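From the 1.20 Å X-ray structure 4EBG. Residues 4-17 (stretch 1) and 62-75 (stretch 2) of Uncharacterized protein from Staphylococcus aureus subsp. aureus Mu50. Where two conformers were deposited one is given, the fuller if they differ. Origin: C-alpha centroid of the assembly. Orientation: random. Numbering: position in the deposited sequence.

Stretch 1 4-17: KDIDKVYKEQNQMN
Stretch 2 62-75: YFAYEIKDGKAEIN

Val 9 sits at the apolar centre, on a helix that runs through all of residues 4-17, extends beyond both ends and packs against a beta hairpin. Its chi1 is t. Val 9 CG1 lies over one face of the Tyr 65 ring, 3.7 Å from the ring centroid and 16° off the normal, a CH-pi contact. The other methyl, Val 9 CG2, meets Ile 67 CD1 at 3.9 Å and Ala 72 CB at 3.8 Å. The branched valine thus reaches both hairpin strands.

The hairpin pairs strand 62-68 with strand 71-74. A type I' turn from Lys 68 to Lys 71 joins them, with Asp 69 at phi/psi 49/44 and Gly 70 at 70/9. Lys 68 and Lys 71 pair N to O both ways at 3.0 Å, Glu 66 and Glu 73 likewise at 2.9 Å. Alternation points Phe 63, Tyr 65, Ile 67, Ala 72 and Ile 74 toward the helix, and Ala 64, Glu 66 and Glu 73 away.

The helix axis makes 48° with strand 71-74, at 7.5 Å closest approach, and 124° with strand 62-68, at 9.8 Å. The nearest CA atoms are those of Val 9 and Ala 72, 5.3 Å apart. The small alanine suits this close approach: Ala 72 CB is 3.7 Å from Lys 8 O.

Tyr 65 (chi1 m, chi2 75°) and Ile 67 (chi1 m, chi2 m) continue the apolar surface. Selenomethionine Met 16 (m, t, m) places CE 3.9 Å from Ile 74 CD1 (Ile 74 is t, t) and 4.1 Å from Tyr 65 CZ.

The buried Tyr 65 OH donates a hydrogen bond to Gln 13 OE1, at 2.6 Å. Gln 13 (t, p, chi3 52°) starts sideways, but its end comes nearer the hairpin. Gln 13 NE2 lies over one face of the Phe 63 ring (chi1 m, chi2 -79°) and donates to Asn 17 OD1 at 2.9 Å.

Glu 12 (t, p, chi3 17°) sets CG at the Tyr 65 ring edge, 4.0 Å from Tyr 65 CE2. A water donates to Glu 12 OE2 (3.1 Å) and accepts from Ile 74 N (2.9 Å).

At the turn, Lys 8 (m, t, t, t) extends its NZ to Gly 70 O, a 2.8 Å hydrogen bond. Lys 8 NZ also forms a salt bridge with Asp 5 OD1 at 3.0 Å. Asp 5 (chi1 m) also brings OD2 within 3.7 Å of Ile 67 CG2. The contact buries 573 Å² in all.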

# COMPACT_ATOMS: atom_id res chain seq x y z
N LYS B 4 -17.30 17.11 5.94
CA LYS B 4 -17.04 16.07 6.96
C LYS B 4 -16.71 14.74 6.27
O LYS B 4 -15.78 14.03 6.66
CB LYS B 4 -18.24 15.91 7.91
CG LYS B 4 -18.15 14.71 8.88
CD LYS B 4 -19.22 14.74 9.96
CE LYS B 4 -19.55 13.33 10.45
NZ LYS B 4 -20.33 13.32 11.73
N ASP B 5 -17.48 14.40 5.25
CA ASP B 5 -17.26 13.17 4.54
C ASP B 5 -16.06 13.21 3.62
O ASP B 5 -15.36 12.22 3.49
CB ASP B 5 -18.53 12.70 3.84
CG ASP B 5 -19.57 12.13 4.85
OD1 ASP B 5 -19.24 11.89 6.05
OD2 ASP B 5 -20.71 11.93 4.44
N ILE B 6 -15.81 14.34 3.00
CA ILE B 6 -14.57 14.49 2.24
C ILE B 6 -13.36 14.31 3.18
O ILE B 6 -12.38 13.67 2.78
CB ILE B 6 -14.53 15.85 1.52
CG1 ILE B 6 -15.65 15.94 0.45
CG2 ILE B 6 -13.21 16.13 0.92
CD1 ILE B 6 -15.92 17.39 -0.01
N ASP B 7 -13.43 14.86 4.39
CA ASP B 7 -12.36 14.69 5.33
C ASP B 7 -12.11 13.19 5.64
O ASP B 7 -10.98 12.77 5.78
CB ASP B 7 -12.71 15.42 6.64
CG ASP B 7 -12.54 16.94 6.57
OD1 ASP B 7 -11.88 17.44 5.66
OD2 ASP B 7 -13.06 17.65 7.48
N LYS B 8 -13.18 12.42 5.78
CA LYS B 8 -13.08 10.99 5.99
C LYS B 8 -12.35 10.32 4.84
O LYS B 8 -11.57 9.40 5.07
CB LYS B 8 -14.45 10.34 6.20
CG LYS B 8 -15.18 10.80 7.47
CD LYS B 8 -16.54 10.17 7.58
CE LYS B 8 -17.36 10.70 8.76
NZ LYS B 8 -18.82 10.38 8.61
N VAL B 9 -12.69 10.71 3.63
CA VAL B 9 -12.05 10.16 2.42
C VAL B 9 -10.55 10.43 2.43
O VAL B 9 -9.74 9.51 2.24
CB VAL B 9 -12.74 10.67 1.12
CG1 VAL B 9 -11.92 10.31 -0.09
CG2 VAL B 9 -14.16 10.06 1.01
N TYR B 10 -10.14 11.69 2.66
CA TYR B 10 -8.73 12.00 2.64
C TYR B 10 -8.01 11.33 3.82
O TYR B 10 -6.87 10.90 3.64
CB TYR B 10 -8.47 13.52 2.59
CG TYR B 10 -8.61 14.05 1.17
CD1 TYR B 10 -7.57 14.01 0.30
CD2 TYR B 10 -9.83 14.50 0.69
CE1 TYR B 10 -7.71 14.41 -1.01
CE2 TYR B 10 -9.98 14.91 -0.62
CZ TYR B 10 -8.93 14.85 -1.47
OH TYR B 10 -9.04 15.21 -2.78
N LYS B 11 -8.68 11.19 4.96
CA LYS B 11 -8.02 10.49 6.07
C LYS B 11 -7.75 9.05 5.68
O LYS B 11 -6.66 8.50 5.93
CB LYS B 11 -8.91 10.57 7.30
CG LYS B 11 -8.34 9.77 8.47
CD LYS B 11 -9.13 10.04 9.77
CE LYS B 11 -8.68 9.15 10.91
NZ LYS B 11 -9.20 7.78 10.79
N GLU B 12 -8.74 8.39 5.08
CA GLU B 12 -8.61 7.00 4.71
C GLU B 12 -7.52 6.87 3.63
O GLU B 12 -6.73 5.95 3.68
CB GLU B 12 -9.96 6.45 4.23
CG GLU B 12 -9.92 5.01 3.87
CD GLU B 12 -9.69 4.08 5.03
OE1 GLU B 12 -9.87 4.49 6.20
OE2 GLU B 12 -9.37 2.90 4.74
N GLN B 13 -7.52 7.76 2.64
CA GLN B 13 -6.53 7.69 1.61
C GLN B 13 -5.14 7.79 2.21
O GLN B 13 -4.21 7.05 1.83
CB GLN B 13 -6.72 8.80 0.58
CG GLN B 13 -5.74 8.67 -0.63
CD GLN B 13 -6.08 7.56 -1.55
OE1 GLN B 13 -7.20 7.49 -1.99
NE2 GLN B 13 -5.12 6.72 -1.91
N ASN B 14 -4.94 8.74 3.11
CA ASN B 14 -3.62 8.89 3.72
C ASN B 14 -3.23 7.66 4.57
O ASN B 14 -2.07 7.28 4.57
CB ASN B 14 -3.56 10.18 4.52
CG ASN B 14 -3.26 11.37 3.65
OD1 ASN B 14 -2.26 11.36 2.97
ND2 ASN B 14 -4.11 12.38 3.64
N GLN B 15 -4.18 7.09 5.30
CA GLN B 15 -3.92 5.91 6.10
C GLN B 15 -3.47 4.78 5.21
O GLN B 15 -2.48 4.08 5.50
CB GLN B 15 -5.16 5.51 6.91
CG GLN B 15 -5.42 6.40 8.12
CD GLN B 15 -6.70 6.05 8.83
OE1 GLN B 15 -7.69 5.69 8.20
NE2 GLN B 15 -6.70 6.19 10.14
N MSE B 16 -4.19 4.53 4.12
CA MSE B 16 -3.78 3.47 3.20
C MSE B 16 -2.46 3.75 2.53
O MSE B 16 -1.64 2.89 2.38
CB MSE B 16 -4.87 3.25 2.15
CG MSE B 16 -6.16 2.65 2.75
SE MSE B 16 -7.42 2.12 1.41
CE MSE B 16 -7.69 3.84 0.75
N ASN B 17 -2.24 5.02 2.15
CA ASN B 17 -0.97 5.35 1.47
C ASN B 17 0.20 5.16 2.44
O ASN B 17 1.26 4.77 2.00
CB ASN B 17 -0.94 6.78 0.93
CG ASN B 17 -1.74 6.98 -0.33
OD1 ASN B 17 -2.58 6.16 -0.72
ND2 ASN B 17 -1.47 8.11 -0.99
N TYR B 62 -6.87 8.59 -9.77
CA TYR B 62 -8.23 8.75 -9.27
C TYR B 62 -8.69 7.50 -8.53
O TYR B 62 -8.36 6.36 -8.92
CB TYR B 62 -9.16 9.11 -10.43
CG TYR B 62 -8.97 10.56 -10.87
CD1 TYR B 62 -7.98 10.92 -11.75
CD2 TYR B 62 -9.82 11.55 -10.40
CE1 TYR B 62 -7.81 12.25 -12.14
CE2 TYR B 62 -9.68 12.85 -10.78
CZ TYR B 62 -8.66 13.20 -11.65
OH TYR B 62 -8.50 14.55 -11.98
N PHE B 63 -9.51 7.72 -7.52
CA PHE B 63 -10.08 6.69 -6.67
C PHE B 63 -11.50 7.05 -6.31
O PHE B 63 -11.80 8.23 -6.04
CB PHE B 63 -9.30 6.56 -5.37
CG PHE B 63 -7.86 6.19 -5.57
CD1 PHE B 63 -7.48 4.86 -5.85
CD2 PHE B 63 -6.89 7.16 -5.53
CE1 PHE B 63 -6.17 4.54 -6.07
CE2 PHE B 63 -5.60 6.84 -5.77
CZ PHE B 63 -5.22 5.52 -5.98
N ALA B 64 -12.40 6.07 -6.39
CA ALA B 64 -13.76 6.24 -5.98
C ALA B 64 -14.00 5.67 -4.59
O ALA B 64 -13.59 4.53 -4.31
CB ALA B 64 -14.73 5.58 -6.98
N TYR B 65 -14.68 6.43 -3.74
CA TYR B 65 -15.07 6.00 -2.42
C TYR B 65 -16.58 6.01 -2.33
O TYR B 65 -17.27 6.88 -2.92
CB TYR B 65 -14.51 6.97 -1.34
CG TYR B 65 -13.04 6.85 -1.11
CD1 TYR B 65 -12.13 7.34 -2.00
CD2 TYR B 65 -12.56 6.24 0.02
CE1 TYR B 65 -10.78 7.20 -1.79
CE2 TYR B 65 -11.20 6.12 0.26
CZ TYR B 65 -10.33 6.59 -0.63
OH TYR B 65 -8.98 6.43 -0.36
N GLU B 66 -17.07 5.11 -1.50
CA GLU B 66 -18.48 5.18 -1.08
C GLU B 66 -18.52 5.55 0.38
O GLU B 66 -17.63 5.16 1.16
CB GLU B 66 -19.14 3.82 -1.26
CG GLU B 66 -19.28 3.44 -2.68
CD GLU B 66 -20.08 2.20 -2.86
OE1 GLU B 66 -21.33 2.29 -2.84
OE2 GLU B 66 -19.44 1.15 -2.99
N ILE B 67 -19.54 6.31 0.75
CA ILE B 67 -19.76 6.65 2.13
C ILE B 67 -20.90 5.73 2.54
O ILE B 67 -22.02 5.85 2.03
CB ILE B 67 -20.17 8.10 2.34
CG1 ILE B 67 -19.10 9.07 1.80
CG2 ILE B 67 -20.36 8.35 3.78
CD1 ILE B 67 -17.66 8.90 2.38
N LYS B 68 -20.59 4.77 3.40
CA LYS B 68 -21.57 3.82 3.89
C LYS B 68 -21.47 3.72 5.40
O LYS B 68 -20.40 3.56 5.96
CB LYS B 68 -21.40 2.46 3.24
CG LYS B 68 -22.03 2.32 1.87
CD LYS B 68 -21.97 0.86 1.41
CE LYS B 68 -21.90 0.74 -0.09
NZ LYS B 68 -21.18 -0.50 -0.52
N ASP B 69 -22.62 3.85 6.05
CA ASP B 69 -22.69 3.88 7.53
C ASP B 69 -21.69 4.84 8.18
O ASP B 69 -21.04 4.52 9.19
CB ASP B 69 -22.52 2.46 8.07
CG ASP B 69 -23.59 1.52 7.55
OD1 ASP B 69 -24.80 1.86 7.60
OD2 ASP B 69 -23.24 0.45 7.05
N GLY B 70 -21.61 6.04 7.59
CA GLY B 70 -20.72 7.11 8.08
C GLY B 70 -19.22 6.89 7.89
O GLY B 70 -18.41 7.66 8.43
N LYS B 71 -18.84 5.86 7.15
CA LYS B 71 -17.43 5.61 6.90
C LYS B 71 -17.07 5.71 5.41
O LYS B 71 -17.87 5.32 4.53
CB LYS B 71 -17.00 4.24 7.41
CG LYS B 71 -17.25 4.05 8.91
CD LYS B 71 -16.96 2.63 9.39
CE LYS B 71 -18.13 1.66 9.14
NZ LYS B 71 -19.19 1.67 10.22
N ALA B 72 -15.85 6.15 5.11
CA ALA B 72 -15.34 6.23 3.73
C ALA B 72 -14.68 4.91 3.40
O ALA B 72 -13.71 4.48 4.08
CB ALA B 72 -14.33 7.35 3.61
N GLU B 73 -15.19 4.26 2.37
CA GLU B 73 -14.65 2.99 1.92
C GLU B 73 -14.28 3.05 0.46
O GLU B 73 -15.11 3.34 -0.36
CB GLU B 73 -15.68 1.88 2.17
CG GLU B 73 -16.23 1.80 3.63
CD GLU B 73 -17.29 0.70 3.86
OE1 GLU B 73 -17.52 -0.11 2.93
OE2 GLU B 73 -17.88 0.65 4.97
N ILE B 74 -13.01 2.81 0.15
CA ILE B 74 -12.58 2.77 -1.26
C ILE B 74 -13.27 1.64 -1.98
O ILE B 74 -13.50 0.59 -1.40
CB ILE B 74 -11.04 2.72 -1.38
CG1 ILE B 74 -10.56 3.15 -2.76
CG2 ILE B 74 -10.50 1.33 -0.91
CD1 ILE B 74 -9.04 3.37 -2.85
N ASN B 75 -13.60 1.86 -3.24
CA ASN B 75 -14.21 0.84 -4.04
C ASN B 75 -13.55 0.79 -5.40
O ASN B 75 -13.88 1.56 -6.32
CB ASN B 75 -15.72 1.00 -4.11
CG ASN B 75 -16.39 -0.15 -4.80
OD1 ASN B 75 -15.71 -0.99 -5.41
ND2 ASN B 75 -17.73 -0.24 -4.67
O HOH W 1 -11.01 2.17 2.20